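Local coordinates for techylectin-5A (Tachypleus tridentatus, PDB 1JC9), which acts as an innate-immunity lectin that recognises acetyl-group-containing substances on cell surfaces and agglutinates bacteria and human erythrocytes, at residues 98-101 with 102-106; 161-164 with 165-169. One frame throughout, in Å; residues are numbered along the deposited sequence.

Interaction 1 of 2, residues 98-101 with 102-106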
loop_
_atom_site.group_PDB
_atom_site.type_symbol
_atom_site.label_atom_id
_atom_site.label_comp_id
_atom_site.label_asym_id
_atom_site.label_seq_id
_atom_site.Cartn_x
_atom_site.Cartn_y
_atom_site.Cartn_z
ATOM N N TYR A 98 -15.412 -1.561 6.435
ATOM C CA TYR A 98 -15.353 -2.232 7.728
ATOM C C TYR A 98 -15.920 -1.442 8.899
ATOM O O TYR A 98 -15.771 -1.851 10.047
ATOM C CB TYR A 98 -13.905 -2.623 8.038
ATOM C CG TYR A 98 -13.314 -3.599 7.047
ATOM C CD1 TYR A 98 -13.719 -4.933 7.027
ATOM C CD2 TYR A 98 -12.361 -3.188 6.116
ATOM C CE1 TYR A 98 -13.191 -5.832 6.103
ATOM C CE2 TYR A 98 -11.827 -4.079 5.188
ATOM C CZ TYR A 98 -12.245 -5.396 5.188
ATOM O OH TYR A 98 -11.720 -6.282 4.276
ATOM N N GLY A 99 -16.557 -0.312 8.621
ATOM C CA GLY A 99 -17.138 0.469 9.697
ATOM C C GLY A 99 -16.389 1.720 10.113
ATOM O O GLY A 99 -16.903 2.508 10.905
ATOM N N ASN A 100 -15.178 1.915 9.603
ATOM C CA ASN A 100 -14.417 3.106 9.961
ATOM C C ASN A 100 -14.892 4.297 9.135
ATOM O O ASN A 100 -15.466 4.125 8.062
ATOM C CB ASN A 100 -12.919 2.868 9.740
ATOM C CG ASN A 100 -12.328 1.914 10.762
ATOM O OD1 ASN A 100 -12.445 2.134 11.965
ATOM N ND2 ASN A 100 -11.687 0.850 10.289
ATOM N N PRO A 101 -14.675 5.524 9.635
ATOM C CA PRO A 101 -15.084 6.745 8.932
ATOM C C PRO A 101 -14.433 6.826 7.550
ATOM O O PRO A 101 -13.349 6.279 7.339
ATOM C CB PRO A 101 -14.588 7.857 9.855
ATOM C CG PRO A 101 -14.609 7.222 11.200
ATOM C CD PRO A 101 -14.052 5.854 10.928
ATOM N N SER A 102 -15.085 7.519 6.621
ATOM C CA SER A 102 -14.561 7.659 5.267
ATOM C C SER A 102 -13.225 8.399 5.230
ATOM O O SER A 102 -12.482 8.295 4.254
ATOM C CB SER A 102 -15.573 8.398 4.385
ATOM O OG SER A 102 -15.739 9.735 4.822
ATOM N N ASP A 103 -12.927 9.145 6.291
ATOM C CA ASP A 103 -11.681 9.904 6.376
ATOM C C ASP A 103 -10.704 9.264 7.368
ATOM O O ASP A 103 -9.845 9.934 7.938
ATOM C CB ASP A 103 -11.981 11.352 6.787
ATOM C CG ASP A 103 -12.527 11.461 8.201
ATOM O OD1 ASP A 103 -13.179 10.503 8.675
ATOM O OD2 ASP A 103 -12.318 12.514 8.840
ATOM N N TYR A 104 -10.839 7.955 7.548
ATOM C CA TYR A 104 -9.995 7.194 8.461
ATOM C C TYR A 104 -8.501 7.241 8.120
ATOM O O TYR A 104 -7.651 7.201 9.015
ATOM C CB TYR A 104 -10.474 5.744 8.490
ATOM C CG TYR A 104 -9.754 4.872 9.485
ATOM C CD1 TYR A 104 -9.757 5.181 10.846
ATOM C CD2 TYR A 104 -9.094 3.717 9.071
ATOM C CE1 TYR A 104 -9.118 4.356 11.773
ATOM C CE2 TYR A 104 -8.456 2.887 9.985
ATOM C CZ TYR A 104 -8.472 3.208 11.331
ATOM O OH TYR A 104 -7.858 2.371 12.231
ATOM N N PHE A 105 -8.180 7.322 6.831
ATOM C CA PHE A 105 -6.785 7.365 6.400
ATOM C C PHE A 105 -6.229 8.778 6.278
ATOM O O PHE A 105 -5.107 8.979 5.808
ATOM C CB PHE A 105 -6.620 6.617 5.074
ATOM C CG PHE A 105 -6.476 5.131 5.239
ATOM C CD1 PHE A 105 -7.474 4.387 5.862
ATOM C CD2 PHE A 105 -5.324 4.482 4.813
ATOM C CE1 PHE A 105 -7.324 3.014 6.061
ATOM C CE2 PHE A 105 -5.164 3.109 5.006
ATOM C CZ PHE A 105 -6.167 2.375 5.635
ATOM N N TYR A 106 -7.022 9.754 6.709
ATOM C CA TYR A 106 -6.620 11.154 6.676
ATOM C C TYR A 106 -5.850 11.405 7.973
ATOM O O TYR A 106 -6.344 12.081 8.873
ATOM C CB TYR A 106 -7.869 12.038 6.618
ATOM C CG TYR A 106 -7.594 13.506 6.400
ATOM C CD1 TYR A 106 -7.040 13.959 5.207
ATOM C CD2 TYR A 106 -7.899 14.447 7.384
ATOM C CE1 TYR A 106 -6.796 15.311 4.993
ATOM C CE2 TYR A 106 -7.654 15.809 7.179
ATOM C CZ TYR A 106 -7.102 16.228 5.980
ATOM O OH TYR A 106 -6.840 17.562 5.766
#

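Interaction 2 of 2, residues 161-164 with 165-169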
loop_
_atom_site.group_PDB
_atom_site.type_symbol
_atom_site.label_atom_id
_atom_site.label_comp_id
_atom_site.label_asym_id
_atom_site.label_seq_id
_atom_site.Cartn_x
_atom_site.Cartn_y
_atom_site.Cartn_z
ATOM N N TRP A 161 10.646 -0.941 -3.133
ATOM C CA TRP A 161 11.252 -0.629 -1.846
ATOM C C TRP A 161 11.217 0.866 -1.594
ATOM O O TRP A 161 11.065 1.656 -2.523
ATOM C CB TRP A 161 12.699 -1.147 -1.755
ATOM C CG TRP A 161 13.640 -0.711 -2.862
ATOM C CD1 TRP A 161 13.640 -1.140 -4.163
ATOM C CD2 TRP A 161 14.752 0.186 -2.739
ATOM N NE1 TRP A 161 14.685 -0.572 -4.852
ATOM C CE2 TRP A 161 15.382 0.247 -4.004
ATOM C CE3 TRP A 161 15.278 0.942 -1.682
ATOM C CZ2 TRP A 161 16.516 1.038 -4.242
ATOM C CZ3 TRP A 161 16.409 1.730 -1.917
ATOM C CH2 TRP A 161 17.012 1.769 -3.191
ATOM N N ILE A 162 11.307 1.255 -0.328
ATOM C CA ILE A 162 11.327 2.668 0.022
ATOM C C ILE A 162 12.550 2.873 0.912
ATOM O O ILE A 162 13.065 1.915 1.493
ATOM C CB ILE A 162 10.029 3.124 0.769
ATOM C CG1 ILE A 162 9.895 2.422 2.123
ATOM C CG2 ILE A 162 8.792 2.847 -0.103
ATOM C CD1 ILE A 162 9.697 0.934 2.016
ATOM N N GLU A 163 13.031 4.109 0.994
ATOM C CA GLU A 163 14.187 4.420 1.823
ATOM C C GLU A 163 13.672 4.725 3.224
ATOM O O GLU A 163 12.458 4.738 3.433
ATOM C CB GLU A 163 14.948 5.604 1.215
ATOM C CG GLU A 163 15.549 5.249 -0.150
ATOM C CD GLU A 163 16.289 6.394 -0.817
ATOM O OE1 GLU A 163 17.084 7.075 -0.139
ATOM O OE2 GLU A 163 16.086 6.602 -2.033
ATOM N N ASN A 164 14.567 4.956 4.185
ATOM C CA ASN A 164 14.118 5.216 5.548
ATOM C C ASN A 164 13.565 6.620 5.755
ATOM O O ASN A 164 13.502 7.418 4.820
ATOM C CB ASN A 164 15.228 4.922 6.571
ATOM C CG ASN A 164 16.417 5.855 6.447
ATOM O OD1 ASN A 164 16.278 7.031 6.106
ATOM N ND2 ASN A 164 17.595 5.336 6.752
ATOM N N GLU A 165 13.161 6.915 6.985
ATOM C CA GLU A 165 12.573 8.208 7.308
ATOM C C GLU A 165 13.433 9.422 6.986
ATOM O O GLU A 165 12.905 10.450 6.560
ATOM C CB GLU A 165 12.145 8.253 8.782
ATOM C CG GLU A 165 11.414 9.550 9.141
ATOM C CD GLU A 165 10.796 9.531 10.525
ATOM O OE1 GLU A 165 11.216 8.703 11.360
ATOM O OE2 GLU A 165 9.894 10.358 10.780
ATOM N N ASP A 166 14.747 9.317 7.184
ATOM C CA ASP A 166 15.638 10.438 6.895
ATOM C C ASP A 166 15.522 10.840 5.436
ATOM O O ASP A 166 15.664 12.011 5.086
ATOM C CB ASP A 166 17.094 10.078 7.200
ATOM C CG ASP A 166 17.343 9.881 8.676
ATOM O OD1 ASP A 166 16.821 10.691 9.470
ATOM O OD2 ASP A 166 18.065 8.928 9.041
ATOM N N TYR A 167 15.265 9.856 4.586
ATOM C CA TYR A 167 15.125 10.106 3.162
ATOM C C TYR A 167 13.665 10.229 2.772
ATOM O O TYR A 167 13.308 10.063 1.606
ATOM C CB TYR A 167 15.804 8.988 2.376
ATOM C CG TYR A 167 17.301 9.043 2.517
ATOM C CD1 TYR A 167 18.054 9.951 1.772
ATOM C CD2 TYR A 167 17.962 8.251 3.459
ATOM C CE1 TYR A 167 19.429 10.075 1.963
ATOM C CE2 TYR A 167 19.339 8.370 3.659
ATOM C CZ TYR A 167 20.062 9.285 2.906
ATOM O OH TYR A 167 21.415 9.423 3.105
ATOM N N LEU A 168 12.829 10.511 3.766
ATOM C CA LEU A 168 11.395 10.694 3.565
ATOM C C LEU A 168 10.679 9.529 2.866
ATOM O O LEU A 168 9.775 9.743 2.059
ATOM C CB LEU A 168 11.159 11.996 2.790
ATOM C CG LEU A 168 11.854 13.237 3.368
ATOM C CD1 LEU A 168 11.601 14.429 2.465
ATOM C CD2 LEU A 168 11.342 13.517 4.775
ATOM N N TYR A 169 11.088 8.303 3.185
ATOM C CA TYR A 169 10.483 7.099 2.614
ATOM C C TYR A 169 10.331 7.162 1.091
ATOM O O TYR A 169 9.306 6.758 0.537
ATOM C CB TYR A 169 9.117 6.860 3.263
ATOM C CG TYR A 169 9.171 6.783 4.778
ATOM C CD1 TYR A 169 9.949 5.816 5.423
ATOM C CD2 TYR A 169 8.427 7.663 5.566
ATOM C CE1 TYR A 169 9.980 5.727 6.818
ATOM C CE2 TYR A 169 8.452 7.582 6.957
ATOM C CZ TYR A 169 9.227 6.613 7.576
ATOM O OH TYR A 169 9.234 6.521 8.951
HETATM O O HOH W 1 19.538 7.128 7.978
#

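Interaction 1 of 2, residues 98-101 with 102-106
With CG of Asn100 anti to its own carbonyl carbon (chi1 -71°) and CG of Tyr104 anti to its backbone N (chi1 -175°), the amide of the first is laid over one face of the second's phenol ring. The backbone beneath them makes two overlapping type I beta turns, Pro101 to Tyr104 and Asp103 to Tyr106, in the surface loop between strand 89-95 and helix 109-114 of the fibrinogen-related domain. The first turn is closed by a bond from Tyr104 N to Pro101 O of 3.0 Å, the second by Tyr106 N to Asp103 O. Four positions apart, Asn100 and Tyr104 are thereby placed with their side chains against each other.

The two flat groups are almost parallel, their planes only 6° apart, and Asn100 CG sits 3.9 Å above the ring plane, over its centre. Nearer the backbone, Asn100 CB makes a CH-pi contact, 3.8 Å from Tyr104 CG. Asparagine suits the place because its amide is flat enough to stack while its polar end can still bond: ND2 is held by Asp122, which should restrict rotation of the amide about its last torsion. The flat phenol ring of the tyrosine gives the amide a face to stack on.

Pro101 opens the first turn, giving its carbonyl O to Tyr104 N, and Pro101 CD also packs obliquely against the tyrosine, 4.3 Å from Tyr104 CB. Inward from the loop, Phe105 is buried, meeting Arg95 in a cation-pi contact and Phe116 edge-to-face. Across the ring the two ends of the amide part company: Asn100 OD1 lies 4.0 Å from Tyr104 CE1, and Asn100 ND2 lies 3.8 Å from Tyr104 CE2.

Interaction 2 of 2, residues 161-164 with 165-169
Asn164 O is the acceptor on which the turn closes: Tyr169 N reaches it at 3.0 Å with an N-H...O angle of 161°, and Tyr167 N makes a weaker, more bent bond to the same oxygen. Inside this wider loop Leu168 N bonds to Glu165 O at 2.8 Å. With Leu168 in the positive-phi region, the two nested bonds form the pattern of a Schellman motif, here ending a single 3-10 turn that follows strand 152-162. Tyr169 also has a positive phi, so the chain doubles back and brings Tyr169 CA within 3.2 Å of Glu163 O, a CA-H...O contact.

The side chains follow this backbone. CG of Asn164 is tucked between the backbone N and the carbonyl carbon (chi1 66°), which turns OD1 over the start of the turn, where Tyr167 N makes a weak bond to it at 3.4 Å. The other amide atom faces a water, which accepts from Asn164 ND2 at 2.9 Å and donates to Asp166 OD2; asparagine thus serves as donor and acceptor at once. The extended Glu163 side chain crosses that of Tyr167 at an angle, its OE1 3.3 Å from Tyr167 CG with the carboxylate tilted 44° to the ring. Tyr169 turns inward, its ring face under Glu165 CA.

Further out, the ends are held by neighbours. Tyr169 OH bonds to Asp128, Glu165 bridges to Lys113 and bonds to Trp109, and Glu163 OE2 takes a hydrogen bond with His172. Glu163 and Glu165 therefore have polar partners beyond the turn, and the His172 bond would probably favour the ionised form of Glu163 although OE1 lies close to the Tyr167 ring.

How the interactions relate
Both interactions are turns at the edge of the same fibrinogen-related domain, and they come in series, interaction 1 after strand 89-95 and interaction 2 after strand 152-162, two strands of one antiparallel sheet. Their centres are 26 Å apart and their nearest atoms about 14 Å, so they do not touch. Helix 109-114 links them: Tyr112 bonds to the loop of interaction 1, while Trp109 and Lys113 meet that of interaction 2. Neither interaction supplies a residue to the acetyl-sugar pocket or the calcium site. Interaction 2 is closer to the metal, with the Leu168 side chain about 11 Å from the calcium ion and touching the calcium-binding loop at His199.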